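Local coordinates for protein muconate lactonizing enzyme (Corynebacterium glutamicum, PDB 3I4K) that belongs to the enolase superfamily, pairing an N-terminal capping domain with a TIM-barrel-like domain that holds a magnesium ion, at residues A[305-311]-A[330-334]; A[285-289]-A[317-323]. All coordinates share one frame. Numbering follows the deposited sequence.

Helix 308-320 takes part in both contacts, and its two ends illustrate how one barrel helix meets different chemistry along its length. In contact 1 the start of the helix and the turn before it meet residues 330-334, close to the centre of the chain and about 9 Å from the magnesium ion at the Leu305 side chain. Glycines, prolines and a bridging water dominate there. In contact 2, about 17 Å away between centres, the end of the same helix packs against helix 282-294 through an aromatic ring, alanines and a lysine. Both contacts are largely buried, but the second lies farther out, and its neighbourhood includes the second subunit.

Contact 1. Residues A[305-311]-A[330-334]; sequences LEGPIGT and LFGPQ
Close approach of two backbones is possible where glycine and proline face each other, as where residues 305-311 meet 330-334. Leu305 has positive phi and psi (64/52) and its CA lies 4.7 Å from Gly332 CA; its CD1 touches Phe331 CZ at 3.9 Å, the p rotamer (chi1 63°) bringing the Phe331 ring to Leu305 although its CA-to-CB bond points away. Glu306 is extended, with its carbonyl O 3.5 Å from Gly332 CA in a CA-H...O contact; a CB on Gly332 would clash with that oxygen. The Glu306 carboxylate turns to Thr277 and Ser304. Gly307 is the N-cap, its N hydrogen-bonded to the Glu52 carboxylate of strand 48-53, and Pro308 opens the helix, with its CA 4.0 Å from Pro333 CG. One turn on, Thr311 N reaches Gly307 O at 3.0 Å, and the m rotamer lets Thr311 OG1 donate to the same Gly307 O at 2.7 Å. This hydroxyl also packs 3.1 Å from Pro333 CD and accepts from a water at 2.7 Å, which in turn accepts from Gly332 N at 2.8 Å. The N-terminal turn of helix 308-320 thus meets residues 330-334 by direct packing and a bridging water, beside the magnesium-bearing end of the enolase-superfamily barrel.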
ATOM      1  N   LEU A 305      -5.168 -11.773  19.013  1.00 39.60           N
ATOM      2  CA  LEU A 305      -6.035 -11.779  20.186  1.00 41.23           C
ATOM      3  C   LEU A 305      -6.030 -10.381  20.788  1.00 41.09           C
ATOM      4  O   LEU A 305      -5.777 -10.199  21.984  1.00 39.85           O
ATOM      5  CB  LEU A 305      -5.571 -12.806  21.223  1.00 40.32           C
ATOM      6  CG  LEU A 305      -6.183 -14.210  21.168  1.00 42.18           C
ATOM      7  CD1 LEU A 305      -7.010 -14.430  19.901  1.00 42.21           C
ATOM      8  CD2 LEU A 305      -5.050 -15.220  21.266  1.00 42.89           C
ATOM      9  N   GLU A 306      -6.295  -9.394  19.936  1.00 41.59           N
ATOM     10  CA  GLU A 306      -6.341  -8.000  20.366  1.00 41.63           C
ATOM     11  C   GLU A 306      -7.557  -7.759  21.242  1.00 41.06           C
ATOM     12  O   GLU A 306      -8.551  -8.492  21.161  1.00 39.02           O
ATOM     13  CB  GLU A 306      -6.451  -7.043  19.167  1.00 41.35           C
ATOM     14  CG  GLU A 306      -5.265  -7.028  18.206  1.00 41.96           C
ATOM     15  CD  GLU A 306      -5.302  -8.159  17.195  1.00 40.39           C
ATOM     16  OE1 GLU A 306      -6.287  -8.926  17.182  1.00 40.94           O
ATOM     17  OE2 GLU A 306      -4.342  -8.271  16.409  1.00 41.71           O
ATOM     18  N   GLY A 307      -7.466  -6.728  22.074  1.00 41.59           N
ATOM     19  CA  GLY A 307      -8.588  -6.362  22.911  1.00 43.85           C
ATOM     20  C   GLY A 307      -9.536  -5.579  22.014  1.00 45.85           C
ATOM     21  O   GLY A 307      -9.400  -5.631  20.788  1.00 45.14           O
ATOM     22  N   PRO A 308     -10.502  -4.837  22.578  1.00 45.16           N
ATOM     23  CA  PRO A 308     -11.443  -4.064  21.758  1.00 44.86           C
ATOM     24  C   PRO A 308     -10.786  -3.002  20.880  1.00 43.17           C
ATOM     25  O   PRO A 308     -11.174  -2.822  19.731  1.00 45.06           O
ATOM     26  CB  PRO A 308     -12.391  -3.465  22.796  1.00 46.33           C
ATOM     27  CG  PRO A 308     -11.510  -3.332  24.017  1.00 47.84           C
ATOM     28  CD  PRO A 308     -10.787  -4.657  24.010  1.00 46.12           C
ATOM     29  N   ILE A 309      -9.793  -2.303  21.417  1.00 41.19           N
ATOM     30  CA  ILE A 309      -9.103  -1.269  20.658  1.00 41.83           C
ATOM     31  C   ILE A 309      -8.353  -1.874  19.466  1.00 44.06           C
ATOM     32  O   ILE A 309      -8.521  -1.438  18.328  1.00 41.84           O
ATOM     33  CB  ILE A 309      -8.100  -0.495  21.557  1.00 41.03           C
ATOM     34  CG1 ILE A 309      -8.860   0.488  22.459  1.00 43.70           C
ATOM     35  CG2 ILE A 309      -7.096   0.257  20.712  1.00 40.84           C
ATOM     36  CD1 ILE A 309      -9.651   1.547  21.695  1.00 42.80           C
ATOM     37  N   GLY A 310      -7.533  -2.886  19.739  1.00 43.43           N
ATOM     38  CA  GLY A 310      -6.767  -3.513  18.679  1.00 43.70           C
ATOM     39  C   GLY A 310      -7.636  -4.137  17.610  1.00 42.69           C
ATOM     40  O   GLY A 310      -7.328  -4.050  16.416  1.00 44.18           O
ATOM     41  N   THR A 311      -8.720  -4.772  18.041  1.00 40.68           N
ATOM     42  CA  THR A 311      -9.648  -5.423  17.132  1.00 40.72           C
ATOM     43  C   THR A 311     -10.354  -4.394  16.251  1.00 42.07           C
ATOM     44  O   THR A 311     -10.632  -4.650  15.082  1.00 39.94           O
ATOM     45  CB  THR A 311     -10.694  -6.222  17.923  1.00 41.74           C
ATOM     46  OG1 THR A 311     -10.035  -7.258  18.671  1.00 42.61           O
ATOM     47  CG2 THR A 311     -11.726  -6.832  16.989  1.00 40.50           C
ATOM     48  N   LEU A 330     -11.420 -11.950  13.772  1.00 37.57           N
ATOM     49  CA  LEU A 330     -11.375 -10.837  14.718  1.00 38.37           C
ATOM     50  C   LEU A 330     -12.452 -10.987  15.789  1.00 39.83           C
ATOM     51  O   LEU A 330     -13.432 -10.238  15.816  1.00 37.17           O
ATOM     52  CB  LEU A 330     -11.537  -9.514  13.962  1.00 36.62           C
ATOM     53  CG  LEU A 330     -10.376  -9.177  13.021  1.00 34.95           C
ATOM     54  CD1 LEU A 330     -10.692  -7.914  12.238  1.00 33.94           C
ATOM     55  CD2 LEU A 330      -9.096  -8.987  13.828  1.00 32.09           C
ATOM     56  N   PHE A 331     -12.237 -11.965  16.668  1.00 40.76           N
ATOM     57  CA  PHE A 331     -13.153 -12.302  17.750  1.00 40.04           C
ATOM     58  C   PHE A 331     -12.569 -11.975  19.120  1.00 42.58           C
ATOM     59  O   PHE A 331     -13.202 -12.226  20.146  1.00 42.23           O
ATOM     60  CB  PHE A 331     -13.464 -13.792  17.685  1.00 40.56           C
ATOM     61  CG  PHE A 331     -12.256 -14.671  17.888  1.00 41.76           C
ATOM     62  CD1 PHE A 331     -11.755 -14.913  19.164  1.00 42.95           C
ATOM     63  CD2 PHE A 331     -11.603 -15.239  16.796  1.00 43.49           C
ATOM     64  CE1 PHE A 331     -10.619 -15.711  19.353  1.00 42.69           C
ATOM     65  CE2 PHE A 331     -10.466 -16.036  16.972  1.00 43.64           C
ATOM     66  CZ  PHE A 331      -9.975 -16.272  18.250  1.00 43.02           C
ATOM     67  N   GLY A 332     -11.358 -11.427  19.131  1.00 43.57           N
ATOM     68  CA  GLY A 332     -10.692 -11.083  20.377  1.00 44.32           C
ATOM     69  C   GLY A 332     -11.625 -10.646  21.495  1.00 46.05           C
ATOM     70  O   GLY A 332     -11.688 -11.304  22.542  1.00 43.52           O
ATOM     71  N   PRO A 333     -12.368  -9.538  21.301  1.00 46.40           N
ATOM     72  CA  PRO A 333     -13.307  -8.996  22.287  1.00 47.28           C
ATOM     73  C   PRO A 333     -14.199 -10.045  22.949  1.00 48.04           C
ATOM     74  O   PRO A 333     -14.485  -9.954  24.144  1.00 48.14           O
ATOM     75  CB  PRO A 333     -14.103  -7.980  21.474  1.00 47.51           C
ATOM     76  CG  PRO A 333     -13.064  -7.459  20.517  1.00 47.13           C
ATOM     77  CD  PRO A 333     -12.394  -8.736  20.064  1.00 45.81           C
ATOM     78  N   GLN A 334     -14.629 -11.038  22.176  1.00 48.51           N
ATOM     79  CA  GLN A 334     -15.488 -12.094  22.695  1.00 49.77           C
ATOM     80  C   GLN A 334     -14.784 -13.038  23.664  1.00 52.36           C
ATOM     81  O   GLN A 334     -15.413 -13.593  24.566  1.00 53.47           O
ATOM     82  CB  GLN A 334     -16.079 -12.911  21.548  1.00 49.37           C
ATOM     83  CG  GLN A 334     -17.041 -12.141  20.667  1.00 49.02           C
ATOM     84  CD  GLN A 334     -17.831 -13.051  19.747  1.00 50.84           C
ATOM     85  OE1 GLN A 334     -17.262 -13.775  18.922  1.00 51.58           O
ATOM     86  NE2 GLN A 334     -19.153 -13.024  19.886  1.00 50.38           N
TER
HETATM   87  O   HOH W   1      -9.669  -9.710  17.636  1.00 34.71           O

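Contact 2. Residues A[285-289]-A[317-323]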
ATOM      1  N   SER A 285       0.585  -2.785   7.224  1.00 33.53           N
ATOM      2  CA  SER A 285      -0.454  -3.736   6.855  1.00 30.82           C
ATOM      3  C   SER A 285      -0.936  -3.509   5.414  1.00 32.35           C
ATOM      4  O   SER A 285      -1.283  -4.465   4.716  1.00 30.04           O
ATOM      5  CB  SER A 285      -1.639  -3.629   7.815  1.00 32.09           C
ATOM      6  OG  SER A 285      -1.300  -4.082   9.117  1.00 34.54           O
ATOM      7  N   LYS A 286      -0.997  -2.253   4.976  1.00 31.58           N
ATOM      8  CA  LYS A 286      -1.416  -1.970   3.596  1.00 32.47           C
ATOM      9  C   LYS A 286      -0.398  -2.564   2.625  1.00 31.78           C
ATOM     10  O   LYS A 286      -0.753  -3.045   1.542  1.00 30.61           O
ATOM     11  CB  LYS A 286      -1.506  -0.460   3.334  1.00 32.67           C
ATOM     12  CG  LYS A 286      -2.806   0.197   3.766  1.00 33.83           C
ATOM     13  CD  LYS A 286      -4.008  -0.399   3.042  1.00 35.23           C
ATOM     14  CE  LYS A 286      -5.267   0.386   3.343  1.00 37.38           C
ATOM     15  NZ  LYS A 286      -6.434  -0.206   2.636  1.00 38.18           N
ATOM     16  N   LYS A 287       0.873  -2.519   3.018  1.00 32.87           N
ATOM     17  CA  LYS A 287       1.940  -3.049   2.178  1.00 31.21           C
ATOM     18  C   LYS A 287       1.835  -4.564   2.063  1.00 30.68           C
ATOM     19  O   LYS A 287       2.000  -5.122   0.975  1.00 27.78           O
ATOM     20  CB  LYS A 287       3.304  -2.646   2.740  1.00 32.03           C
ATOM     21  CG  LYS A 287       3.473  -1.129   2.880  1.00 32.64           C
ATOM     22  CD  LYS A 287       4.868  -0.784   3.357  1.00 31.31           C
ATOM     23  CE  LYS A 287       5.012   0.699   3.656  1.00 34.14           C
ATOM     24  NZ  LYS A 287       6.361   0.981   4.209  1.00 30.46           N
ATOM     25  N   ILE A 288       1.546  -5.233   3.178  1.00 31.31           N
ATOM     26  CA  ILE A 288       1.413  -6.689   3.152  1.00 29.06           C
ATOM     27  C   ILE A 288       0.319  -7.045   2.151  1.00 29.96           C
ATOM     28  O   ILE A 288       0.492  -7.922   1.308  1.00 30.98           O
ATOM     29  CB  ILE A 288       0.992  -7.273   4.536  1.00 28.18           C
ATOM     30  CG1 ILE A 288       2.025  -6.929   5.614  1.00 29.45           C
ATOM     31  CG2 ILE A 288       0.816  -8.789   4.419  1.00 27.08           C
ATOM     32  CD1 ILE A 288       3.371  -7.678   5.521  1.00 27.47           C
ATOM     33  N   ALA A 289      -0.813  -6.354   2.248  1.00 30.76           N
ATOM     34  CA  ALA A 289      -1.941  -6.618   1.363  1.00 30.34           C
ATOM     35  C   ALA A 289      -1.607  -6.407  -0.116  1.00 30.03           C
ATOM     36  O   ALA A 289      -2.007  -7.205  -0.973  1.00 29.03           O
ATOM     37  CB  ALA A 289      -3.127  -5.744   1.760  1.00 28.40           C
ATOM     38  N   PHE A 317      -9.229  -1.612   9.149  1.00 36.85           N
ATOM     39  CA  PHE A 317      -8.329  -2.005   8.074  1.00 34.75           C
ATOM     40  C   PHE A 317      -9.097  -2.897   7.113  1.00 32.37           C
ATOM     41  O   PHE A 317      -9.089  -2.669   5.913  1.00 32.16           O
ATOM     42  CB  PHE A 317      -7.095  -2.745   8.612  1.00 32.85           C
ATOM     43  CG  PHE A 317      -6.129  -3.160   7.530  1.00 30.96           C
ATOM     44  CD1 PHE A 317      -6.163  -4.448   7.000  1.00 30.85           C
ATOM     45  CD2 PHE A 317      -5.244  -2.233   6.982  1.00 31.92           C
ATOM     46  CE1 PHE A 317      -5.330  -4.811   5.930  1.00 30.72           C
ATOM     47  CE2 PHE A 317      -4.405  -2.582   5.910  1.00 30.34           C
ATOM     48  CZ  PHE A 317      -4.455  -3.880   5.386  1.00 32.78           C
ATOM     49  N   ALA A 318      -9.774  -3.903   7.650  1.00 30.88           N
ATOM     50  CA  ALA A 318     -10.547  -4.804   6.814  1.00 32.39           C
ATOM     51  C   ALA A 318     -11.644  -4.059   6.054  1.00 34.93           C
ATOM     52  O   ALA A 318     -11.987  -4.424   4.928  1.00 34.79           O
ATOM     53  CB  ALA A 318     -11.159  -5.899   7.659  1.00 31.15           C
ATOM     54  N   ALA A 319     -12.196  -3.016   6.671  1.00 36.16           N
ATOM     55  CA  ALA A 319     -13.259  -2.246   6.041  1.00 37.25           C
ATOM     56  C   ALA A 319     -12.784  -1.511   4.794  1.00 38.26           C
ATOM     57  O   ALA A 319     -13.558  -1.293   3.864  1.00 39.60           O
ATOM     58  CB  ALA A 319     -13.843  -1.247   7.033  1.00 38.05           C
ATOM     59  N   SER A 320     -11.508  -1.148   4.776  1.00 38.78           N
ATOM     60  CA  SER A 320     -10.935  -0.398   3.666  1.00 37.81           C
ATOM     61  C   SER A 320      -9.993  -1.188   2.765  1.00 37.13           C
ATOM     62  O   SER A 320      -9.450  -0.640   1.807  1.00 37.60           O
ATOM     63  CB  SER A 320     -10.180   0.799   4.220  1.00 36.62           C
ATOM     64  OG  SER A 320      -9.097   0.362   5.022  1.00 42.91           O
ATOM     65  N   THR A 321      -9.803  -2.470   3.055  1.00 36.51           N
ATOM     66  CA  THR A 321      -8.882  -3.281   2.268  1.00 32.97           C
ATOM     67  C   THR A 321      -9.562  -4.416   1.507  1.00 33.07           C
ATOM     68  O   THR A 321      -9.921  -5.441   2.074  1.00 31.81           O
ATOM     69  CB  THR A 321      -7.786  -3.838   3.176  1.00 32.82           C
ATOM     70  OG1 THR A 321      -7.143  -2.743   3.856  1.00 33.26           O
ATOM     71  CG2 THR A 321      -6.753  -4.606   2.361  1.00 33.69           C
ATOM     72  N   LYS A 322      -9.723  -4.225   0.206  1.00 32.09           N
ATOM     73  CA  LYS A 322     -10.375  -5.212  -0.641  1.00 33.37           C
ATOM     74  C   LYS A 322      -9.627  -6.545  -0.653  1.00 32.11           C
ATOM     75  O   LYS A 322     -10.242  -7.612  -0.775  1.00 36.61           O
ATOM     76  CB  LYS A 322     -10.476  -4.659  -2.063  1.00 33.87           C
ATOM     77  CG  LYS A 322     -11.668  -5.139  -2.859  1.00 38.10           C
ATOM     78  CD  LYS A 322     -11.537  -6.565  -3.293  1.00 42.18           C
ATOM     79  CE  LYS A 322     -12.767  -6.993  -4.076  1.00 45.85           C
ATOM     80  NZ  LYS A 322     -13.999  -6.847  -3.268  1.00 46.86           N
ATOM     81  N   ALA A 323      -8.307  -6.477  -0.534  1.00 31.38           N
ATOM     82  CA  ALA A 323      -7.461  -7.668  -0.549  1.00 31.98           C
ATOM     83  C   ALA A 323      -7.682  -8.590   0.662  1.00 33.57           C
ATOM     84  O   ALA A 323      -7.146  -9.700   0.692  1.00 33.69           O
ATOM     85  CB  ALA A 323      -5.996  -7.266  -0.656  1.00 31.33           C
TER
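Residues 285-289 form a regular turn of helix 282-294, facing the C-terminal part of helix 308-320 and the residues that lead out of it. The backbones draw together along the pair, from 8.2 Å between Ser285 CA and Phe317 CA to 5.9 Å between Ala289 CA and Ala323 CA. Phe317, a t rotamer, fills the wider end: Ser285 CB lies over one ring face, 3.9 Å from the centroid in a CH-pi contact, while Ala289 CB sits at the ring edge, 4.3 Å from CZ. Small side chains permit the closer approach beyond, with Ala289 CB 4.0 Å from Ala323 CB and 3.8 Å from Thr321 CG2. Lys286 stretches across, its CD 3.6 Å from Phe317 CE2. Leu274 of strand 271-274 lies beneath both helices, as expected where neighbouring barrel helices cover a strand. The chemistry thus implies an apolar seam closed on one side by a lysine whose NZ hydrogen-bonds Thr321 OG1 at 2.9 Å, which in turn donates to Phe317 O at 2.8 Å.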